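Local coordinates for protein leucine aminopeptidase 2 (Saccharomyces cerevisiae, PDB 2XQ0) that cleaves di- and tripeptides as a zinc-dependent M1-family aminopeptidase and also has low epoxide hydrolase activity in vitro, at residues 143-148 and 269-274; 411-416 and 436-441; 590-595 and 624-629. All blocks are in the same frame, centred on the assembly; numbering follows the deposited sequence.

Contact 1 of 3, residues 143-148 and 269-274; sequences FSQLEA and DSYPYG. With BES (2-(3-amino-2-hydroxy-4-phenyl-butyrylamino)-4-methyl-pentanoic acid), chain B.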
loop_
_atom_site.group_PDB
_atom_site.type_symbol
_atom_site.label_atom_id
_atom_site.label_comp_id
_atom_site.label_asym_id
_atom_site.label_seq_id
_atom_site.Cartn_x
_atom_site.Cartn_y
_atom_site.Cartn_z
ATOM N N PHE A 143 10.556 -3.304 -12.384
ATOM C CA PHE A 143 9.288 -3.702 -11.755
ATOM C C PHE A 143 8.284 -2.591 -11.928
ATOM O O PHE A 143 8.664 -1.433 -12.096
ATOM C CB PHE A 143 9.478 -4.040 -10.272
ATOM C CG PHE A 143 9.855 -2.859 -9.417
ATOM C CD1 PHE A 143 8.878 -2.062 -8.836
ATOM C CD2 PHE A 143 11.183 -2.543 -9.202
ATOM C CE1 PHE A 143 9.245 -0.970 -8.055
ATOM C CE2 PHE A 143 11.547 -1.477 -8.415
ATOM C CZ PHE A 143 10.585 -0.687 -7.847
ATOM N N SER A 144 7.006 -2.945 -11.873
ATOM C CA SER A 144 5.917 -1.977 -11.994
ATOM C C SER A 144 5.257 -1.662 -10.661
ATOM O O SER A 144 5.418 -2.376 -9.662
ATOM C CB SER A 144 4.854 -2.539 -12.936
ATOM O OG SER A 144 4.240 -3.653 -12.314
ATOM N N GLN A 145 4.508 -0.569 -10.651
ATOM C CA GLN A 145 3.635 -0.215 -9.545
ATOM C C GLN A 145 2.553 0.648 -10.192
ATOM O O GLN A 145 2.833 1.765 -10.631
ATOM C CB GLN A 145 4.393 0.581 -8.480
ATOM C CG GLN A 145 3.484 1.350 -7.524
ATOM C CD GLN A 145 2.563 0.431 -6.749
ATOM O OE1 GLN A 145 3.020 -0.520 -6.113
ATOM N NE2 GLN A 145 1.262 0.695 -6.813
ATOM N N LEU A 146 1.341 0.114 -10.299
ATOM C CA LEU A 146 0.302 0.751 -11.114
ATOM C C LEU A 146 -0.737 1.541 -10.321
ATOM O O LEU A 146 -1.418 2.435 -10.858
ATOM C CB LEU A 146 -0.390 -0.281 -12.019
ATOM C CG LEU A 146 0.539 -1.121 -12.890
ATOM C CD1 LEU A 146 -0.260 -1.905 -13.938
ATOM C CD2 LEU A 146 1.598 -0.252 -13.546
ATOM N N GLU A 147 -0.870 1.240 -9.041
ATOM C CA GLU A 147 -1.906 1.926 -8.255
ATOM C C GLU A 147 -1.476 3.367 -8.006
ATOM O O GLU A 147 -0.319 3.598 -7.678
ATOM C CB GLU A 147 -2.130 1.208 -6.920
ATOM C CG GLU A 147 -3.449 1.577 -6.217
ATOM C CD GLU A 147 -3.671 0.714 -4.977
ATOM O OE1 GLU A 147 -2.831 -0.167 -4.741
ATOM O OE2 GLU A 147 -4.654 0.917 -4.249
ATOM N N ALA A 148 -2.377 4.339 -8.172
ATOM C CA ALA A 148 -3.777 4.122 -8.519
ATOM C C ALA A 148 -4.067 4.201 -10.020
ATOM O O ALA A 148 -4.801 3.361 -10.545
ATOM C CB ALA A 148 -4.654 5.131 -7.792
ATOM N N ASP A 269 16.006 -3.156 -3.321
ATOM C CA ASP A 269 15.994 -2.217 -2.203
ATOM C C ASP A 269 15.343 -0.855 -2.506
ATOM O O ASP A 269 14.867 -0.188 -1.591
ATOM C CB ASP A 269 17.403 -2.077 -1.600
ATOM C CG ASP A 269 18.054 -3.434 -1.324
ATOM O OD1 ASP A 269 17.879 -3.981 -0.214
ATOM O OD2 ASP A 269 18.735 -3.964 -2.231
ATOM N N SER A 270 15.275 -0.469 -3.781
ATOM C CA SER A 270 14.620 0.793 -4.164
ATOM C C SER A 270 13.090 0.771 -4.088
ATOM O O SER A 270 12.426 1.799 -4.275
ATOM C CB SER A 270 15.038 1.212 -5.576
ATOM O OG SER A 270 14.635 0.253 -6.541
ATOM N N TYR A 271 12.520 -0.394 -3.812
ATOM C CA TYR A 271 11.074 -0.504 -3.760
ATOM C C TYR A 271 10.473 0.472 -2.728
ATOM O O TYR A 271 10.879 0.478 -1.565
ATOM C CB TYR A 271 10.660 -1.949 -3.482
ATOM C CG TYR A 271 9.183 -2.168 -3.672
ATOM C CD1 TYR A 271 8.625 -2.171 -4.941
ATOM C CD2 TYR A 271 8.348 -2.374 -2.584
ATOM C CE1 TYR A 271 7.274 -2.363 -5.124
ATOM C CE2 TYR A 271 6.996 -2.559 -2.752
ATOM C CZ TYR A 271 6.466 -2.552 -4.023
ATOM O OH TYR A 271 5.126 -2.742 -4.186
ATOM N N PRO A 272 9.499 1.295 -3.149
ATOM C CA PRO A 272 9.045 2.438 -2.341
ATOM C C PRO A 272 7.862 2.184 -1.398
ATOM O O PRO A 272 7.593 3.028 -0.543
ATOM C CB PRO A 272 8.639 3.461 -3.408
ATOM C CG PRO A 272 8.131 2.602 -4.539
ATOM C CD PRO A 272 8.894 1.299 -4.495
ATOM N N TYR A 273 7.154 1.070 -1.550
ATOM C CA TYR A 273 6.039 0.776 -0.660
ATOM C C TYR A 273 6.399 -0.393 0.225
ATOM O O TYR A 273 7.461 -0.990 0.057
ATOM C CB TYR A 273 4.759 0.515 -1.460
ATOM C CG TYR A 273 4.378 1.701 -2.317
ATOM C CD1 TYR A 273 3.565 2.706 -1.824
ATOM C CD2 TYR A 273 4.865 1.830 -3.609
ATOM C CE1 TYR A 273 3.235 3.802 -2.598
ATOM C CE2 TYR A 273 4.543 2.918 -4.389
ATOM C CZ TYR A 273 3.727 3.903 -3.882
ATOM O OH TYR A 273 3.404 4.992 -4.666
ATOM N N GLY A 274 5.537 -0.695 1.189
ATOM C CA GLY A 274 5.769 -1.807 2.090
ATOM C C GLY A 274 5.369 -3.050 1.317
ATOM O O GLY A 274 5.999 -4.095 1.414
HETATM N N2 BES B . -1.302 -1.085 -2.530
HETATM C C1 BES B . -1.163 -0.475 -1.223
HETATM C C6 BES B . -0.133 0.655 -1.276
HETATM C C7 BES B . -0.615 1.755 -2.196
HETATM C C8 BES B . -1.921 2.220 -2.089
HETATM C C12 BES B . 0.237 2.289 -3.157
HETATM C C9 BES B . -2.371 3.227 -2.936
HETATM C C11 BES B . -0.216 3.296 -4.006
HETATM C C10 BES B . -1.520 3.766 -3.895
HETATM C C2 BES B . -0.752 -1.512 -0.170
HETATM O O2 BES B . -1.640 -2.632 -0.051
HETATM C C3 BES B . -0.674 -0.799 1.138
HETATM O O3 BES B . -1.689 -0.427 1.732
HETATM N N1 BES B . 0.591 -0.631 1.500
HETATM C C4 BES B . 1.107 0.012 2.691
HETATM C C13 BES B . 1.376 -1.156 3.632
HETATM C C14 BES B . 0.718 -0.982 4.994
HETATM C C15 BES B . 0.557 -2.336 5.675
HETATM C C16 BES B . -0.621 -0.255 4.894
HETATM C C5 BES B . 2.416 0.638 2.304
HETATM O O1 BES B . 2.830 1.627 2.948
HETATM O O4 BES B . 3.047 0.144 1.335
HETATM O O HOH W 1 4.309 -2.753 -7.219
#
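A single water joins Ser144 to Tyr271 across the contact. It donates to Ser144 O at 2.7 Å and accepts from Tyr271 OH at 3.1 Å, so the phenol is tied to the end of strand 141-144 although no direct hydrogen bond links the two segments. The water lies in the plane of the Tyr271 ring, off its edge. Beside it, Phe143 meets the same ring: CE1 comes within 3.4 Å of Tyr271 CD1, and the planes make 58°, neither a stack nor an edge-to-face pair. CB of Phe143 points toward the 269-274 loop, and chi1 at 67° sets CG between the backbone N and the carbonyl carbon. The Ser270 hydroxyl lies at the edge of the Phe143 ring, near its plane, and is itself bonded to Gln128.

Nearer the pocket, Gln145 crosses Tyr273 at about a right angle, its CG 3.7 Å from Tyr273 CE2. The bestatin phenyl lies on the same side of the Tyr273 plane, with C12 of the inhibitor over one face of that ring, 3.4 Å from Tyr273 CE1. Two bonds then hold the inhibitor between the segments. Its amine N2 donates to Glu147 OE1 at 2.8 Å, at the end of an extended side chain, while Gly274 N donates to the carboxylate O4 at 2.6 Å with an N-H...O angle of 156°. Glu277 and Tyr390 also bond the inhibitor. One segment thus binds the amine and the other the carboxylate, with the phenyl ring between Glu147 and Tyr273. This is the substrate-binding cleft of an M1 aminopeptidase, where a glutamate from the N-terminal domain faces, across the inhibitor, the loop that leads into the GxMEN-like sequence beginning at Gly274.

Contact 2 of 3, residues 411-416 and 436-441; sequences DPFIRH and YEFYPE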
loop_
_atom_site.group_PDB
_atom_site.type_symbol
_atom_site.label_atom_id
_atom_site.label_comp_id
_atom_site.label_asym_id
_atom_site.label_seq_id
_atom_site.Cartn_x
_atom_site.Cartn_y
_atom_site.Cartn_z
ATOM N N ASP A 411 -19.345 -11.452 11.633
ATOM C CA ASP A 411 -18.695 -12.322 10.661
ATOM C C ASP A 411 -19.641 -12.873 9.586
ATOM O O ASP A 411 -19.232 -13.036 8.430
ATOM C CB ASP A 411 -17.908 -13.438 11.354
ATOM C CG ASP A 411 -16.603 -12.934 11.976
ATOM O OD1 ASP A 411 -16.413 -11.697 12.026
ATOM O OD2 ASP A 411 -15.769 -13.768 12.409
ATOM N N PRO A 412 -20.904 -13.150 9.948
ATOM C CA PRO A 412 -21.859 -13.566 8.908
ATOM C C PRO A 412 -22.068 -12.480 7.856
ATOM O O PRO A 412 -22.180 -12.789 6.667
ATOM C CB PRO A 412 -23.150 -13.788 9.692
ATOM C CG PRO A 412 -22.676 -14.186 11.052
ATOM C CD PRO A 412 -21.453 -13.353 11.301
ATOM N N PHE A 413 -22.122 -11.224 8.283
ATOM C CA PHE A 413 -22.202 -10.119 7.325
ATOM C C PHE A 413 -20.961 -10.057 6.419
ATOM O O PHE A 413 -21.066 -9.890 5.207
ATOM C CB PHE A 413 -22.377 -8.773 8.023
ATOM C CG PHE A 413 -22.238 -7.597 7.084
ATOM C CD1 PHE A 413 -23.239 -7.307 6.165
ATOM C CD2 PHE A 413 -21.090 -6.807 7.094
ATOM C CE1 PHE A 413 -23.108 -6.236 5.278
ATOM C CE2 PHE A 413 -20.952 -5.739 6.219
ATOM C CZ PHE A 413 -21.978 -5.449 5.310
ATOM N N ILE A 414 -19.786 -10.167 7.023
ATOM C CA ILE A 414 -18.532 -10.129 6.275
ATOM C C ILE A 414 -18.535 -11.164 5.141
ATOM O O ILE A 414 -18.206 -10.859 3.991
ATOM C CB ILE A 414 -17.358 -10.381 7.226
ATOM C CG1 ILE A 414 -17.225 -9.213 8.205
ATOM C CG2 ILE A 414 -16.065 -10.609 6.467
ATOM C CD1 ILE A 414 -16.078 -9.403 9.189
ATOM N N ARG A 415 -18.923 -12.389 5.464
ATOM C CA ARG A 415 -19.008 -13.428 4.449
ATOM C C ARG A 415 -20.044 -13.086 3.382
ATOM O O ARG A 415 -19.837 -13.361 2.203
ATOM C CB ARG A 415 -19.369 -14.766 5.088
ATOM C CG ARG A 415 -18.186 -15.434 5.751
ATOM C CD ARG A 415 -18.623 -16.267 6.934
ATOM N NE ARG A 415 -17.517 -16.420 7.870
ATOM C CZ ARG A 415 -17.652 -16.834 9.119
ATOM N NH1 ARG A 415 -16.580 -16.942 9.893
ATOM N NH2 ARG A 415 -18.855 -17.141 9.587
ATOM N N HIS A 416 -21.168 -12.510 3.801
ATOM C CA HIS A 416 -22.250 -12.207 2.869
ATOM C C HIS A 416 -21.778 -11.138 1.899
ATOM O O HIS A 416 -21.938 -11.264 0.677
ATOM C CB HIS A 416 -23.479 -11.711 3.632
ATOM C CG HIS A 416 -24.617 -11.322 2.748
ATOM N ND1 HIS A 416 -24.891 -10.013 2.420
ATOM C CD2 HIS A 416 -25.547 -12.071 2.111
ATOM C CE1 HIS A 416 -25.945 -9.970 1.626
ATOM N NE2 HIS A 416 -26.360 -11.206 1.422
ATOM N N TYR A 436 -27.732 -2.866 5.485
ATOM C CA TYR A 436 -29.126 -2.751 5.919
ATOM C C TYR A 436 -29.983 -3.964 5.531
ATOM O O TYR A 436 -30.792 -4.421 6.322
ATOM C CB TYR A 436 -29.769 -1.451 5.428
ATOM C CG TYR A 436 -29.570 -0.269 6.357
ATOM C CD1 TYR A 436 -28.378 0.448 6.368
ATOM C CD2 TYR A 436 -30.583 0.133 7.221
ATOM C CE1 TYR A 436 -28.205 1.534 7.214
ATOM C CE2 TYR A 436 -30.418 1.210 8.076
ATOM C CZ TYR A 436 -29.231 1.905 8.069
ATOM O OH TYR A 436 -29.076 2.981 8.910
ATOM N N GLU A 437 -29.793 -4.499 4.329
ATOM C CA GLU A 437 -30.549 -5.686 3.938
ATOM C C GLU A 437 -30.201 -6.887 4.830
ATOM O O GLU A 437 -31.052 -7.739 5.103
ATOM C CB GLU A 437 -30.309 -6.034 2.467
ATOM C CG GLU A 437 -30.710 -4.947 1.486
ATOM C CD GLU A 437 -30.004 -5.085 0.143
ATOM O OE1 GLU A 437 -29.091 -5.937 0.025
ATOM O OE2 GLU A 437 -30.358 -4.333 -0.793
ATOM N N PHE A 438 -28.954 -6.948 5.291
ATOM C CA PHE A 438 -28.490 -8.103 6.050
ATOM C C PHE A 438 -29.002 -8.129 7.499
ATOM O O PHE A 438 -29.235 -9.200 8.062
ATOM C CB PHE A 438 -26.959 -8.211 6.021
ATOM C CG PHE A 438 -26.450 -9.508 6.554
ATOM C CD1 PHE A 438 -26.492 -10.654 5.776
ATOM C CD2 PHE A 438 -25.968 -9.597 7.840
ATOM C CE1 PHE A 438 -26.038 -11.872 6.270
ATOM C CE2 PHE A 438 -25.515 -10.812 8.348
ATOM C CZ PHE A 438 -25.554 -11.949 7.558
ATOM N N TYR A 439 -29.180 -6.953 8.092
ATOM C CA TYR A 439 -29.586 -6.856 9.490
ATOM C C TYR A 439 -30.974 -6.217 9.687
ATOM O O TYR A 439 -31.088 -5.145 10.294
ATOM C CB TYR A 439 -28.553 -6.043 10.277
ATOM C CG TYR A 439 -27.196 -6.698 10.460
ATOM C CD1 TYR A 439 -27.017 -7.736 11.367
ATOM C CD2 TYR A 439 -26.090 -6.248 9.757
ATOM C CE1 TYR A 439 -25.774 -8.327 11.553
ATOM C CE2 TYR A 439 -24.838 -6.825 9.942
ATOM C CZ TYR A 439 -24.688 -7.863 10.840
ATOM O OH TYR A 439 -23.452 -8.440 11.020
ATOM N N PRO A 440 -32.035 -6.872 9.180
ATOM C CA PRO A 440 -33.404 -6.359 9.340
ATOM C C PRO A 440 -33.766 -6.157 10.803
ATOM O O PRO A 440 -34.414 -5.167 11.146
ATOM C CB PRO A 440 -34.272 -7.471 8.751
ATOM C CG PRO A 440 -33.372 -8.224 7.835
ATOM C CD PRO A 440 -32.006 -8.153 8.456
ATOM N N GLU A 441 -33.353 -7.085 11.656
ATOM C CA GLU A 441 -33.712 -7.015 13.066
ATOM C C GLU A 441 -32.942 -5.926 13.797
ATOM O O GLU A 441 -33.304 -5.542 14.903
ATOM C CB GLU A 441 -33.507 -8.370 13.751
ATOM C CG GLU A 441 -34.511 -9.436 13.311
ATOM C CD GLU A 441 -34.606 -10.610 14.279
ATOM O OE1 GLU A 441 -34.469 -10.399 15.505
ATOM O OE2 GLU A 441 -34.834 -11.746 13.811
#
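Phe438 lays one ring face against Phe413 on helix 407-420, meeting His416 along one flank, Phe413 along the other and Pro412 at the tip. CB points toward that helix, and CG continues anti to the backbone N (chi1 -169°). CB, at the root, lies 3.8 Å from Phe413 CD1, in line with the edge of the Phe413 ring. Along one flank, CD1 reaches 3.6 Å from His416 CG and CE1 touches His416 CB. Along the other, CD2 packs on Phe413 CB at 3.7 Å and also stands over the centre of the Tyr439 ring. Phe438 CE2 comes 3.4 Å from Phe413 N. At the tip, Phe438 CZ is 3.7 Å from Pro412 CB.

Phe413 CA sits above the ring as a CH-pi contact, 3.9 Å from the Phe438 centroid and 24° off its normal. The Phe413 ring turns its edge toward that face in an offset edge-to-face pair, the planes at 60°. Pro412, Phe413 and His416 approach from one side of the Phe438 plane, so a single face is pressed against the helix. Tyr439, the first residue to leave helical torsions, brings its OH within 3.2 Å of Phe413 CB, and that hydroxyl bonds Glu409 O. Trp326 of helix 321-339 also touches Phe413. The rings of Phe413, His416, Phe438 and Tyr439 form an aromatic cluster joining helix 407-420 to the C-terminal end of helix 428-438.

Contact 3 of 3, residues 590-595 and 624-629; sequences KFVRPG and ALVKQD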
loop_
_atom_site.group_PDB
_atom_site.type_symbol
_atom_site.label_atom_id
_atom_site.label_comp_id
_atom_site.label_asym_id
_atom_site.label_seq_id
_atom_site.Cartn_x
_atom_site.Cartn_y
_atom_site.Cartn_z
ATOM N N LYS A 590 8.433 5.344 3.437
ATOM C CA LYS A 590 8.155 5.562 4.860
ATOM C C LYS A 590 9.414 5.874 5.680
ATOM O O LYS A 590 9.327 6.550 6.707
ATOM C CB LYS A 590 7.389 4.371 5.455
ATOM C CG LYS A 590 8.224 3.444 6.327
ATOM C CD LYS A 590 7.419 2.246 6.858
ATOM C CE LYS A 590 6.483 2.624 7.995
ATOM N NZ LYS A 590 5.995 1.415 8.725
ATOM N N PHE A 591 10.578 5.387 5.242
ATOM C CA PHE A 591 11.839 5.670 5.944
ATOM C C PHE A 591 12.631 6.792 5.287
ATOM O O PHE A 591 13.164 7.674 5.970
ATOM C CB PHE A 591 12.729 4.427 6.038
ATOM C CG PHE A 591 12.044 3.233 6.643
ATOM C CD1 PHE A 591 11.403 3.332 7.863
ATOM C CD2 PHE A 591 12.053 2.008 5.985
ATOM C CE1 PHE A 591 10.772 2.235 8.414
ATOM C CE2 PHE A 591 11.423 0.905 6.536
ATOM C CZ PHE A 591 10.785 1.020 7.745
ATOM N N VAL A 592 12.694 6.744 3.958
ATOM C CA VAL A 592 13.447 7.701 3.153
ATOM C C VAL A 592 12.975 9.153 3.307
ATOM O O VAL A 592 13.786 10.037 3.600
ATOM C CB VAL A 592 13.431 7.291 1.666
ATOM C CG1 VAL A 592 14.003 8.393 0.776
ATOM C CG2 VAL A 592 14.196 5.986 1.474
ATOM N N ARG A 593 11.679 9.399 3.112
ATOM C CA ARG A 593 11.136 10.757 3.213
ATOM C C ARG A 593 11.378 11.372 4.591
ATOM O O ARG A 593 11.951 12.459 4.706
ATOM C CB ARG A 593 9.639 10.781 2.907
ATOM C CG ARG A 593 9.281 10.556 1.463
ATOM C CD ARG A 593 7.795 10.770 1.247
ATOM N NE ARG A 593 7.437 12.182 1.332
ATOM C CZ ARG A 593 6.256 12.675 0.973
ATOM N NH1 ARG A 593 5.311 11.863 0.504
ATOM N NH2 ARG A 593 6.021 13.981 1.075
ATOM N N PRO A 594 10.921 10.686 5.648
ATOM C CA PRO A 594 11.135 11.226 6.989
ATOM C C PRO A 594 12.620 11.305 7.316
ATOM O O PRO A 594 13.041 12.220 8.019
ATOM C CB PRO A 594 10.468 10.185 7.902
ATOM C CG PRO A 594 9.533 9.423 7.017
ATOM C CD PRO A 594 10.174 9.414 5.664
ATOM N N GLY A 595 13.399 10.344 6.827
ATOM C CA GLY A 595 14.823 10.300 7.110
ATOM C C GLY A 595 15.535 11.542 6.606
ATOM O O GLY A 595 16.364 12.142 7.306
ATOM N N ALA A 624 10.986 12.035 -6.418
ATOM C CA ALA A 624 10.154 13.215 -6.628
ATOM C C ALA A 624 9.828 13.888 -5.304
ATOM O O ALA A 624 10.016 15.094 -5.123
ATOM C CB ALA A 624 8.871 12.832 -7.348
ATOM N N LEU A 625 9.339 13.096 -4.364
ATOM C CA LEU A 625 8.869 13.653 -3.113
ATOM C C LEU A 625 10.006 14.110 -2.211
ATOM O O LEU A 625 9.870 15.096 -1.492
ATOM C CB LEU A 625 7.940 12.664 -2.429
ATOM C CG LEU A 625 6.668 12.611 -3.276
ATOM C CD1 LEU A 625 5.824 11.374 -3.007
ATOM C CD2 LEU A 625 5.875 13.898 -3.060
ATOM N N VAL A 626 11.137 13.417 -2.266
ATOM C CA VAL A 626 12.287 13.809 -1.457
ATOM C C VAL A 626 12.917 15.081 -2.013
ATOM O O VAL A 626 13.392 15.935 -1.256
ATOM C CB VAL A 626 13.345 12.688 -1.358
ATOM C CG1 VAL A 626 14.499 13.124 -0.450
ATOM C CG2 VAL A 626 12.715 11.410 -0.825
ATOM N N LYS A 627 12.908 15.198 -3.339
ATOM C CA LYS A 627 13.376 16.400 -4.022
ATOM C C LYS A 627 12.730 17.659 -3.437
ATOM O O LYS A 627 13.425 18.613 -3.095
ATOM C CB LYS A 627 13.106 16.303 -5.531
ATOM C CG LYS A 627 13.117 17.648 -6.253
ATOM C CD LYS A 627 12.752 17.523 -7.735
ATOM C CE LYS A 627 13.953 17.125 -8.586
ATOM N NZ LYS A 627 13.679 17.262 -10.051
ATOM N N GLN A 628 11.406 17.651 -3.303
ATOM C CA GLN A 628 10.686 18.832 -2.835
ATOM C C GLN A 628 10.672 18.949 -1.315
ATOM O O GLN A 628 10.522 20.041 -0.777
ATOM C CB GLN A 628 9.260 18.845 -3.375
ATOM C CG GLN A 628 8.320 17.913 -2.649
ATOM C CD GLN A 628 7.108 17.589 -3.484
ATOM O OE1 GLN A 628 7.109 17.796 -4.699
ATOM N NE2 GLN A 628 6.067 17.075 -2.842
ATOM N N ASP A 629 10.811 17.822 -0.625
ATOM C CA ASP A 629 10.994 17.851 0.817
ATOM C C ASP A 629 12.244 18.659 1.137
ATOM O O ASP A 629 12.268 19.426 2.096
ATOM C CB ASP A 629 11.129 16.436 1.391
ATOM C CG ASP A 629 9.786 15.760 1.616
ATOM O OD1 ASP A 629 8.744 16.395 1.346
ATOM O OD2 ASP A 629 9.773 14.592 2.063
#
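Val592 and Arg593 face Val626, Leu625 and Asp629 in a pair of nearly parallel helices of the all-helical C-terminal domain. The segment axes run 14° apart and come within 9.6 Å, a separation spanned by two valines at one place and by the long Arg593 at another. The tight part is the buried valine pair: Val592 CG1 meets Val626 CG2 at 3.7 Å, the two side chains crossing at about a right angle. Leu583 packs on Val592 from outside the pair.

Beyond it lies the partly exposed side, where Arg593 spans the groove. Its chain bends at chi3 (72°), placing NE on the side of the second helix. Leu625 CB then stands 3.7 Å above the guanidinium plane, over its centre, and Leu625 CD1 is 3.6 Å from Arg593 NH1. An aliphatic group thus covers one face of the cation, while its edge is left to Asp629. An alanine at Arg593 would probably leave Asp629 without this ion pair and strip Leu625 of the flat group it packs against. The pairing itself is loose: Arg593 NH2 stays 3.6 Å from Asp629 OD1, and Arg597 adds a further weak, long ion pair to the same carboxylate. The one hydrogen bond across the contact, part of the salt bridge, is weak but straight: in the guanidinium plane, Arg593 NE donates to Asp629 OD2 at 3.4 Å with an N-H...O angle of 168°.

In the fold
The contacts follow one another along the chain without overlapping. Contact 1 joins the N-terminal domain to the peptidase domain, contact 2 lies within the peptidase domain, and contact 3 within the C-terminal helical domain. Contacts 1 and 3 are neighbours, their centres 15 Å apart and their nearest atoms about 5 Å. Met589, which starts helix 589-600 of contact 3, touches Pro272 and Tyr273 of contact 1, bringing the third domain up to the inhibitor cleft. Contact 2 is remote, its centre 36 Å from contact 1 and 43 Å from contact 3, across the chain's centre from the latter. Contact 1 therefore lines the cleft and contact 3 lies just behind it, while contact 2 joins helices far from it.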